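Local coordinates for uncharacterized protein (Alicyclobacillus acidocaldarius subsp. acidocaldarius, PDB 3RQB) that is of unknown function but adopts a hot dog fold and probably hydrolyses acyl-CoA thioesters, at residues Arg235-Gly238 with Phe244-Ile247; Leu144-Trp149 with Cys189-Pro194; Ala17-Phe20 with Phe25-Gln28. All blocks are in the same frame, centred on the assembly; numbering follows the deposited sequence. Where two conformers were deposited one is given.

Contact 1. Residues Arg235-Gly238 with Phe244-Ile247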
ATOM      1  N   ARG B 235     -11.314   3.226   7.585  1.00 52.35           N
ATOM      2  CA  ARG B 235     -11.849   2.042   8.236  1.00 53.38           C
ATOM      3  C   ARG B 235     -10.681   1.165   8.650  1.00 48.66           C
ATOM      4  O   ARG B 235      -9.527   1.415   8.284  1.00 40.74           O
ATOM      5  CB  ARG B 235     -12.846   1.286   7.337  1.00 55.81           C
ATOM      6  CG  ARG B 235     -12.224   0.409   6.254  1.00 68.33           C
ATOM      7  CD  ARG B 235     -13.285  -0.255   5.358  1.00 79.70           C
ATOM      8  NE  ARG B 235     -12.688  -1.025   4.258  1.00 93.04           N
ATOM      9  CZ  ARG B 235     -12.486  -2.345   4.265  1.00100.47           C
ATOM     10  NH1 ARG B 235     -12.839  -3.075   5.322  1.00104.64           N
ATOM     11  NH2 ARG B 235     -11.932  -2.942   3.209  1.00 97.33           N
ATOM     12  N   ALA B 236     -10.973   0.173   9.473  1.00 53.72           N
ATOM     13  CA  ALA B 236      -9.949  -0.748   9.916  1.00 55.59           C
ATOM     14  C   ALA B 236     -10.344  -2.137   9.481  1.00 53.70           C
ATOM     15  O   ALA B 236     -11.496  -2.393   9.136  1.00 53.04           O
ATOM     16  CB  ALA B 236      -9.801  -0.693  11.427  1.00 59.45           C
ATOM     17  N   THR B 237      -9.373  -3.033   9.460  1.00 59.79           N
ATOM     18  CA  THR B 237      -9.649  -4.408   9.086  1.00 60.25           C
ATOM     19  C   THR B 237      -9.548  -5.317  10.310  1.00 56.08           C
ATOM     20  O   THR B 237     -10.535  -5.906  10.742  1.00 55.45           O
ATOM     21  CB  THR B 237      -8.714  -4.874   7.973  1.00 59.97           C
ATOM     22  OG1 THR B 237      -8.453  -3.776   7.088  1.00 58.47           O
ATOM     23  CG2 THR B 237      -9.362  -5.998   7.199  1.00 62.15           C
ATOM     24  N   GLY B 238      -8.359  -5.416  10.884  1.00 51.39           N
ATOM     25  CA  GLY B 238      -8.195  -6.222  12.073  1.00 53.79           C
ATOM     26  C   GLY B 238      -7.121  -5.669  12.978  1.00 53.28           C
ATOM     27  O   GLY B 238      -6.405  -4.741  12.605  1.00 50.38           O
ATOM     28  N   PHE B 244      -2.096  -3.257  13.647  1.00 48.59           N
ATOM     29  CA  PHE B 244      -3.369  -3.091  12.962  1.00 46.86           C
ATOM     30  C   PHE B 244      -3.185  -2.218  11.724  1.00 44.83           C
ATOM     31  O   PHE B 244      -2.116  -1.635  11.522  1.00 34.49           O
ATOM     32  CB  PHE B 244      -4.397  -2.448  13.892  1.00 41.87           C
ATOM     33  CG  PHE B 244      -4.167  -0.984  14.117  1.00 40.47           C
ATOM     34  CD1 PHE B 244      -3.398  -0.549  15.187  1.00 41.67           C
ATOM     35  CD2 PHE B 244      -4.710  -0.039  13.242  1.00 40.05           C
ATOM     36  CE1 PHE B 244      -3.181   0.803  15.387  1.00 46.60           C
ATOM     37  CE2 PHE B 244      -4.499   1.312  13.427  1.00 41.37           C
ATOM     38  CZ  PHE B 244      -3.734   1.740  14.500  1.00 47.45           C
ATOM     39  N   ASP B 245      -4.263  -2.061  10.958  1.00 50.44           N
ATOM     40  CA  ASP B 245      -4.202  -1.424   9.650  1.00 55.49           C
ATOM     41  C   ASP B 245      -5.315  -0.401   9.447  1.00 52.92           C
ATOM     42  O   ASP B 245      -6.364  -0.455  10.086  1.00 48.33           O
ATOM     43  CB  ASP B 245      -4.299  -2.480   8.546  1.00 59.60           C
ATOM     44  CG  ASP B 245      -5.736  -2.834   8.208  1.00 67.14           C
ATOM     45  OD1 ASP B 245      -6.560  -2.954   9.140  1.00 68.22           O
ATOM     46  OD2 ASP B 245      -6.042  -2.971   7.007  1.00 70.56           O
ATOM     47  N   GLN B 246      -5.086   0.524   8.529  1.00 50.95           N
ATOM     48  CA  GLN B 246      -6.081   1.524   8.235  1.00 46.73           C
ATOM     49  C   GLN B 246      -6.274   1.524   6.744  1.00 41.58           C
ATOM     50  O   GLN B 246      -5.307   1.574   5.994  1.00 40.12           O
ATOM     51  CB  GLN B 246      -5.604   2.899   8.703  1.00 46.05           C
ATOM     52  CG  GLN B 246      -6.716   3.918   8.843  1.00 44.04           C
ATOM     53  CD  GLN B 246      -6.247   5.202   9.491  1.00 47.66           C
ATOM     54  OE1 GLN B 246      -6.192   5.307  10.716  1.00 49.65           O
ATOM     55  NE2 GLN B 246      -5.908   6.194   8.670  1.00 47.55           N
ATOM     56  N   ILE B 247      -7.524   1.433   6.320  1.00 39.27           N
ATOM     57  CA  ILE B 247      -7.865   1.636   4.925  1.00 40.14           C
ATOM     58  C   ILE B 247      -8.702   2.893   4.820  1.00 39.26           C
ATOM     59  O   ILE B 247      -9.611   3.109   5.623  1.00 39.73           O
ATOM     60  CB  ILE B 247      -8.661   0.463   4.367  1.00 45.44           C
ATOM     61  CG1 ILE B 247      -7.976  -0.851   4.734  1.00 54.99           C
ATOM     62  CG2 ILE B 247      -8.803   0.595   2.866  1.00 42.69           C
ATOM     63  CD1 ILE B 247      -8.446  -2.030   3.911  1.00 60.21           C
TER

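Contact 2. Residues Leu144-Trp149 with Cys189-Pro194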
ATOM      1  N   LEU B 144      -2.812  18.097  19.291  1.00 63.74           N
ATOM      2  CA  LEU B 144      -1.494  17.741  18.785  1.00 59.63           C
ATOM      3  C   LEU B 144      -0.966  18.924  17.996  1.00 58.85           C
ATOM      4  O   LEU B 144      -1.732  19.642  17.353  1.00 62.15           O
ATOM      5  CB  LEU B 144      -1.563  16.496  17.908  1.00 60.82           C
ATOM      6  CG  LEU B 144      -1.482  15.187  18.691  1.00 59.68           C
ATOM      7  CD1 LEU B 144      -1.930  14.002  17.841  1.00 56.43           C
ATOM      8  CD2 LEU B 144      -0.063  14.999  19.220  1.00 54.88           C
ATOM      9  N   PRO B 145       0.347  19.148  18.055  1.00 58.05           N
ATOM     10  CA  PRO B 145       0.907  20.341  17.407  1.00 53.82           C
ATOM     11  C   PRO B 145       0.456  20.477  15.952  1.00 52.19           C
ATOM     12  O   PRO B 145       0.015  21.554  15.555  1.00 49.45           O
ATOM     13  CB  PRO B 145       2.411  20.091  17.484  1.00 52.78           C
ATOM     14  CG  PRO B 145       2.572  19.261  18.751  1.00 49.79           C
ATOM     15  CD  PRO B 145       1.352  18.388  18.823  1.00 53.91           C
ATOM     16  N   TRP B 146       0.513  19.388  15.192  1.00 52.64           N
ATOM     17  CA  TRP B 146       0.174  19.422  13.775  1.00 48.28           C
ATOM     18  C   TRP B 146      -1.332  19.533  13.514  1.00 51.35           C
ATOM     19  O   TRP B 146      -1.743  19.970  12.442  1.00 48.93           O
ATOM     20  CB  TRP B 146       0.720  18.185  13.070  1.00 42.53           C
ATOM     21  CG  TRP B 146       0.029  16.938  13.485  1.00 44.84           C
ATOM     22  CD1 TRP B 146       0.437  16.053  14.444  1.00 43.06           C
ATOM     23  CD2 TRP B 146      -1.206  16.430  12.968  1.00 45.78           C
ATOM     24  NE1 TRP B 146      -0.466  15.024  14.552  1.00 41.20           N
ATOM     25  CE2 TRP B 146      -1.485  15.229  13.656  1.00 43.91           C
ATOM     26  CE3 TRP B 146      -2.105  16.869  11.988  1.00 42.43           C
ATOM     27  CZ2 TRP B 146      -2.627  14.458  13.396  1.00 40.11           C
ATOM     28  CZ3 TRP B 146      -3.242  16.102  11.729  1.00 42.79           C
ATOM     29  CH2 TRP B 146      -3.491  14.913  12.433  1.00 40.61           C
HETATM   30  N   MSE B 147      -2.140  19.139  14.498  0.61 51.75           N
HETATM   31  CA  MSE B 147      -3.597  19.219  14.379  0.61 53.21           C
HETATM   32  C   MSE B 147      -4.048  20.653  14.102  0.61 52.74           C
HETATM   33  O   MSE B 147      -5.152  20.891  13.602  0.61 52.26           O
HETATM   34  CB  MSE B 147      -4.293  18.730  15.660  0.61 54.02           C
HETATM   35  CG  MSE B 147      -4.230  17.231  15.941  0.61 53.68           C
HETATM   36 SE   MSE B 147      -5.341  16.720  17.482  0.61105.20          SE
HETATM   37  CE  MSE B 147      -7.111  16.912  16.665  0.61 74.39           C
ATOM     38  N   GLN B 148      -3.191  21.607  14.444  1.00 51.86           N
ATOM     39  CA  GLN B 148      -3.541  23.013  14.341  1.00 54.57           C
ATOM     40  C   GLN B 148      -3.503  23.452  12.893  1.00 48.88           C
ATOM     41  O   GLN B 148      -4.000  24.521  12.532  1.00 47.63           O
ATOM     42  CB  GLN B 148      -2.574  23.850  15.152  1.00 59.25           C
ATOM     43  CG  GLN B 148      -1.236  24.053  14.507  1.00 62.03           C
ATOM     44  CD  GLN B 148      -0.394  25.004  15.318  1.00 75.82           C
ATOM     45  OE1 GLN B 148      -0.923  25.845  16.046  1.00 76.94           O
ATOM     46  NE2 GLN B 148       0.922  24.870  15.216  1.00 84.52           N
ATOM     47  N   TRP B 149      -2.907  22.598  12.075  1.00 46.60           N
ATOM     48  CA  TRP B 149      -2.683  22.867  10.661  1.00 50.04           C
ATOM     49  C   TRP B 149      -3.802  22.313   9.791  1.00 45.68           C
ATOM     50  O   TRP B 149      -3.705  22.316   8.558  1.00 28.15           O
ATOM     51  CB  TRP B 149      -1.338  22.285  10.222  1.00 51.84           C
ATOM     52  CG  TRP B 149      -0.198  22.831  11.006  1.00 57.95           C
ATOM     53  CD1 TRP B 149       0.730  22.124  11.726  1.00 60.05           C
ATOM     54  CD2 TRP B 149       0.120  24.207  11.180  1.00 58.98           C
ATOM     55  NE1 TRP B 149       1.619  22.987  12.325  1.00 55.91           N
ATOM     56  CE2 TRP B 149       1.267  24.270  12.004  1.00 59.58           C
ATOM     57  CE3 TRP B 149      -0.446  25.396  10.711  1.00 57.54           C
ATOM     58  CZ2 TRP B 149       1.855  25.481  12.369  1.00 64.45           C
ATOM     59  CZ3 TRP B 149       0.136  26.593  11.072  1.00 57.83           C
ATOM     60  CH2 TRP B 149       1.276  26.629  11.897  1.00 62.03           C
ATOM     61  N   CYS B 189      -4.142  12.189   4.326  1.00 46.34           N
ATOM     62  CA  CYS B 189      -4.488  10.785   4.546  1.00 48.44           C
ATOM     63  C   CYS B 189      -3.967  10.239   5.864  1.00 55.78           C
ATOM     64  O   CYS B 189      -4.357   9.148   6.281  1.00 67.35           O
ATOM     65  CB  CYS B 189      -3.973   9.914   3.410  1.00 45.79           C
ATOM     66  SG  CYS B 189      -4.488  10.461   1.767  1.00 58.11           S
ATOM     67  N   ASP B 190      -3.045  10.963   6.487  1.00 49.96           N
ATOM     68  CA  ASP B 190      -2.656  10.653   7.854  1.00 48.65           C
ATOM     69  C   ASP B 190      -3.401  11.504   8.880  1.00 43.36           C
ATOM     70  O   ASP B 190      -3.079  11.468  10.067  1.00 46.50           O
ATOM     71  CB  ASP B 190      -1.144  10.700   8.079  1.00 59.62           C
ATOM     72  CG  ASP B 190      -0.743  10.017   9.380  1.00 74.79           C
ATOM     73  OD1 ASP B 190      -1.432   9.039   9.741  1.00 79.84           O
ATOM     74  OD2 ASP B 190       0.226  10.450  10.051  1.00 80.53           O
ATOM     75  N   THR B 191      -4.371  12.294   8.431  1.00 37.50           N
ATOM     76  CA  THR B 191      -5.085  13.170   9.363  1.00 45.48           C
ATOM     77  C   THR B 191      -6.171  12.433  10.164  1.00 51.96           C
ATOM     78  O   THR B 191      -6.839  13.022  11.015  1.00 54.44           O
ATOM     79  CB  THR B 191      -5.705  14.390   8.650  1.00 44.10           C
ATOM     80  OG1 THR B 191      -6.730  13.959   7.751  1.00 42.87           O
ATOM     81  CG2 THR B 191      -4.651  15.138   7.874  1.00 46.20           C
ATOM     82  N   PHE B 192      -6.334  11.141   9.900  1.00 54.69           N
ATOM     83  CA  PHE B 192      -7.307  10.335  10.633  1.00 50.75           C
ATOM     84  C   PHE B 192      -6.836   9.915  12.015  1.00 49.77           C
ATOM     85  O   PHE B 192      -5.716   9.428  12.193  1.00 46.59           O
ATOM     86  CB  PHE B 192      -7.681   9.084   9.844  1.00 45.44           C
ATOM     87  CG  PHE B 192      -8.381   9.377   8.554  1.00 46.66           C
ATOM     88  CD1 PHE B 192      -9.616  10.002   8.553  1.00 50.86           C
ATOM     89  CD2 PHE B 192      -7.810   9.026   7.345  1.00 45.35           C
ATOM     90  CE1 PHE B 192     -10.269  10.278   7.363  1.00 52.97           C
ATOM     91  CE2 PHE B 192      -8.453   9.303   6.159  1.00 47.97           C
ATOM     92  CZ  PHE B 192      -9.687   9.927   6.167  1.00 51.17           C
ATOM     93  N   VAL B 193      -7.719  10.093  12.987  1.00 45.40           N
ATOM     94  CA  VAL B 193      -7.507   9.548  14.309  1.00 41.44           C
ATOM     95  C   VAL B 193      -7.200   8.066  14.162  1.00 44.47           C
ATOM     96  O   VAL B 193      -7.792   7.396  13.321  1.00 41.95           O
ATOM     97  CB  VAL B 193      -8.762   9.736  15.148  1.00 43.59           C
ATOM     98  CG1 VAL B 193      -8.858   8.672  16.227  1.00 40.56           C
ATOM     99  CG2 VAL B 193      -8.769  11.134  15.741  1.00 49.67           C
ATOM    100  N   PRO B 194      -6.259   7.550  14.975  1.00 44.34           N
ATOM    101  CA  PRO B 194      -5.798   6.162  14.867  1.00 43.60           C
ATOM    102  C   PRO B 194      -6.948   5.204  15.088  1.00 41.29           C
ATOM    103  O   PRO B 194      -7.636   5.322  16.109  1.00 39.92           O
ATOM    104  CB  PRO B 194      -4.813   6.033  16.039  1.00 37.76           C
ATOM    105  CG  PRO B 194      -4.398   7.412  16.338  1.00 33.68           C
ATOM    106  CD  PRO B 194      -5.619   8.243  16.102  1.00 34.80           C
TER

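Contact 3. Residues Ala17-Phe20 with Phe25-Gln28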
ATOM      1  N   ALA B  17       9.436  22.702   2.531  1.00 60.76           N
ATOM      2  CA  ALA B  17      10.445  23.460   1.806  1.00 58.48           C
ATOM      3  C   ALA B  17      11.733  22.641   1.757  1.00 51.08           C
ATOM      4  O   ALA B  17      12.209  22.155   2.791  1.00 55.89           O
ATOM      5  CB  ALA B  17      10.687  24.816   2.468  1.00 58.18           C
ATOM      6  N   LEU B  18      12.277  22.479   0.554  1.00 36.47           N
ATOM      7  CA  LEU B  18      13.524  21.750   0.354  1.00 38.87           C
ATOM      8  C   LEU B  18      14.510  22.596  -0.436  1.00 58.35           C
ATOM      9  O   LEU B  18      14.157  23.638  -1.004  1.00 66.32           O
ATOM     10  CB  LEU B  18      13.292  20.438  -0.399  1.00 37.10           C
ATOM     11  CG  LEU B  18      12.332  19.422   0.224  1.00 40.67           C
ATOM     12  CD1 LEU B  18      12.256  18.134  -0.595  1.00 35.47           C
ATOM     13  CD2 LEU B  18      12.739  19.129   1.664  1.00 43.68           C
ATOM     14  N   SER B  19      15.761  22.161  -0.443  1.00 61.73           N
ATOM     15  CA  SER B  19      16.739  22.747  -1.336  1.00 63.93           C
ATOM     16  C   SER B  19      17.520  21.617  -1.978  1.00 57.28           C
ATOM     17  O   SER B  19      17.691  20.549  -1.391  1.00 54.41           O
ATOM     18  CB  SER B  19      17.680  23.683  -0.583  1.00 70.96           C
ATOM     19  OG  SER B  19      18.735  22.952   0.016  1.00 76.85           O
ATOM     20  N   PHE B  20      17.989  21.851  -3.193  1.00 56.77           N
ATOM     21  CA  PHE B  20      18.760  20.847  -3.900  1.00 52.58           C
ATOM     22  C   PHE B  20      20.181  21.331  -4.101  1.00 55.22           C
ATOM     23  O   PHE B  20      20.398  22.426  -4.624  1.00 56.71           O
ATOM     24  CB  PHE B  20      18.119  20.551  -5.249  1.00 45.64           C
ATOM     25  CG  PHE B  20      18.694  19.357  -5.936  1.00 49.79           C
ATOM     26  CD1 PHE B  20      18.687  18.121  -5.321  1.00 54.26           C
ATOM     27  CD2 PHE B  20      19.229  19.462  -7.200  1.00 56.70           C
ATOM     28  CE1 PHE B  20      19.210  17.006  -5.954  1.00 54.14           C
ATOM     29  CE2 PHE B  20      19.750  18.350  -7.839  1.00 59.31           C
ATOM     30  CZ  PHE B  20      19.741  17.121  -7.210  1.00 56.37           C
ATOM     31  N   PHE B  25      18.719  16.314  -1.254  1.00 48.68           N
ATOM     32  CA  PHE B  25      17.792  17.347  -0.803  1.00 44.74           C
ATOM     33  C   PHE B  25      17.944  17.637   0.677  1.00 48.45           C
ATOM     34  O   PHE B  25      18.173  16.730   1.484  1.00 50.22           O
ATOM     35  CB  PHE B  25      16.351  16.925  -1.063  1.00 39.47           C
ATOM     36  CG  PHE B  25      15.942  17.052  -2.493  1.00 46.53           C
ATOM     37  CD1 PHE B  25      15.953  15.947  -3.334  1.00 47.43           C
ATOM     38  CD2 PHE B  25      15.560  18.281  -3.006  1.00 50.38           C
ATOM     39  CE1 PHE B  25      15.577  16.056  -4.662  1.00 48.04           C
ATOM     40  CE2 PHE B  25      15.184  18.400  -4.335  1.00 54.28           C
ATOM     41  CZ  PHE B  25      15.194  17.280  -5.167  1.00 50.94           C
ATOM     42  N   HIS B  26      17.790  18.905   1.037  1.00 50.29           N
ATOM     43  CA  HIS B  26      17.935  19.300   2.424  1.00 48.58           C
ATOM     44  C   HIS B  26      16.645  19.856   2.956  1.00 46.04           C
ATOM     45  O   HIS B  26      15.952  20.601   2.272  1.00 55.16           O
ATOM     46  CB  HIS B  26      19.053  20.316   2.551  1.00 51.74           C
ATOM     47  CG  HIS B  26      20.333  19.848   1.946  1.00 58.89           C
ATOM     48  ND1 HIS B  26      21.412  19.447   2.704  1.00 65.31           N
ATOM     49  CD2 HIS B  26      20.692  19.673   0.654  1.00 62.95           C
ATOM     50  CE1 HIS B  26      22.389  19.066   1.902  1.00 69.51           C
ATOM     51  NE2 HIS B  26      21.978  19.195   0.652  1.00 69.24           N
ATOM     52  N   GLY B  27      16.320  19.467   4.178  1.00 41.06           N
ATOM     53  CA  GLY B  27      15.133  19.957   4.835  1.00 47.68           C
ATOM     54  C   GLY B  27      15.317  19.960   6.337  1.00 55.68           C
ATOM     55  O   GLY B  27      16.320  19.475   6.872  1.00 55.74           O
ATOM     56  N   GLN B  28      14.344  20.536   7.021  1.00 54.70           N
ATOM     57  CA  GLN B  28      14.339  20.516   8.463  1.00 50.89           C
ATOM     58  C   GLN B  28      13.038  19.894   8.861  1.00 47.45           C
ATOM     59  O   GLN B  28      12.013  20.151   8.219  1.00 47.31           O
ATOM     60  CB  GLN B  28      14.405  21.929   9.016  1.00 51.22           C
ATOM     61  CG  GLN B  28      15.802  22.397   9.309  1.00 62.77           C
ATOM     62  CD  GLN B  28      15.848  23.854   9.721  1.00 71.33           C
ATOM     63  OE1 GLN B  28      15.370  24.724   8.996  1.00 74.49           O
ATOM     64  NE2 GLN B  28      16.425  24.129  10.891  1.00 70.65           N
TER
HETATM   65  O   HOH W   1      12.023  20.919   5.238  1.00 62.06           O

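Contact 1. Residues Arg235-Gly238 with Phe244-Ile247
Arg235-Gly238 and Phe244-Ile247 run antiparallel, their short axes 4.7 Å apart at closest and their directions 145° apart, as neighbouring arms of the hairpin built from strands 230-240 and 243-251. Arg235 and Ile247 form the hydrogen-bonded pair: Arg235 N reaches Ile247 O at 2.6 Å in an almost straight bond, and Ile247 N returns to Arg235 O at 2.8 Å. Two residues further on the pattern changes, because the side chain of Asp245 takes up Thr237 N. That amide meets Asp245 OD1 at 2.8 Å, while Thr237 OG1 donates to Asp245 OD2 at 2.5 Å. Both oxygens use their syn lone pairs, and one threonine thus holds both ends of the carboxylate, with its backbone N-H and its hydroxyl. The torsions suit this: Thr237 OG1 lies beside its own backbone N (chi1 -35°), which brings the two donors to the same carboxylate.

On the face that carries Arg235 and Ile247, the two side chains lie alongside each other, pointing the same way. The arginine chain is extended from CG to NE, and Ile247 CD1 sits over one face of the guanidinium, 3.7 Å from Arg235 NH2. The same methyl also packs on Thr237 OG1. Beyond this greasy cover Arg235 looks to the second subunit, with a long, weak ion pair to Glu249 of that chain and Arg235 of that chain, a like charge, nearby. Gly238 lies in an antiparallel pairing with a strand of the second subunit, which carries the strand pairing through the dimer contact.

Two bonds to a buried carboxylate would fix its rotation about CB-CG and probably help to stabilise its charged form, making Thr237 and Asp245 a two-bond link between the strands.

Contact 2. Residues Leu144-Trp149 with Cys189-Pro194
Trp146 meets Thr191 through the far corner of its six-membered ring, with CH2 of the indole 3.9 Å from Thr191 CA. The neighbouring ring atom, Trp146 CZ3, comes within 4.2 Å of Thr191 CG2, so the indole touches both the backbone and the methyl branch of the threonine. The carbonyl of Asp190 lies near the same corner, at 4.2 Å from Trp146 CH2 to Asp190 O. Asp190 O and Thr191 CA both approach the ring obliquely, and no hydrogen bond crosses between 144-149 and 189-194: this is a small van der Waals contact carried by one large side chain.

The CB of Trp146 points toward 189-194, and with CG between the backbone N and the carbonyl carbon (chi1 69°) the six-membered ring ends against Thr191. Within its own segment, Met147 CG, of a selenomethionine, packs over the centre of one face of the indole, 4.0 Å above the ring plane of Trp146. Trp146 NE1 is hydrogen-bonded to Asn35 OD1 and the ring stacks with Phe40, while Thr191 OG1 binds back to Leu188 O.

Residues 146-149 form a short 3-10 turn, closed by a bond of 2.9 Å from Trp149 N to Trp146 O. Both segments belong to the C-terminal acyl-CoA thioesterase domain, of the hot dog family, and the contact joins two of its connecting loops.

The turn leads into strand 150-156, whereas 189-194 links helix 182-188 to helix 195-200, with Thr191 lying against Gln170 and Met172 of strand 168-174 and Cys189 against strands 243-251 and 257-267.

Contact 3. Residues Ala17-Phe20 with Phe25-Gln28
Phe20 and Phe25 meet across a beta hairpin whose arms are strands 19-20 and 25-28, an antiparallel pair at one margin of this hot dog protein. The backbone bonds come from the hydrogen-bonded pair Ser19 and His26. Ser19 N lies 3.1 Å from His26 O, and the return bond from His26 N to Ser19 O measures 2.9 Å. Flanking CA-H...O contacts run from Leu18 to His26 O and from Phe25 to Ser19 O.

The aromatic contact belongs to the non-hydrogen-bonded pair. Phe20 CD1 sits over the centre of the Phe25 ring, 3.6 Å from Phe25 CZ. The planes are turned 38° against each other, so the pair is oblique. Phe25 CG is placed beside its backbone N (chi1 -76°), laying the ring beneath Phe20, while Leu18 crosses it at about a right angle, with Leu18 CB 4.1 Å from Phe25 CD2. If an alanine stood at Phe25, Phe20 would probably lose the surface under its ring and be set free to turn, and Leu18 would lose its contact with the ring. Phe25 also packs on Ile80 of strand 77-87, joining the hairpin to the next strand.

On the face carrying Ser19 and His26, Ser19 OG lies 3.7 Å from His26 CB; the backbone O of Ser19 is at the edge of the imidazole, and His26 NE2 is hydrogen-bonded to Asp21 in the turn. Past the paired residues a water spans the gap, held 2.7 Å from Ala17 O and 3.0 Å from Gln28 N.

In the fold
Contacts 1 and 2 are buried, while contact 3 lies largely at the surface. Contacts 1 and 3 both pair hairpin arms, yet their centres are about 33 Å apart, on opposite sides of the chain's centre. Strand 243-251 supplies one arm of contact 1 and also packs on contact 2 through Cys189 and Phe192; contact 3 uses the separate 19-20/25-28 hairpin. Contact 1 adds hydrogen bonds to a carboxylate and borders the second subunit; contact 3 shares the backbone pairing but adds aromatic packing and a bridging water. Contact 2 joins loops without a hydrogen bond across it, and its nearest atoms stay about 12 Å from contact 3.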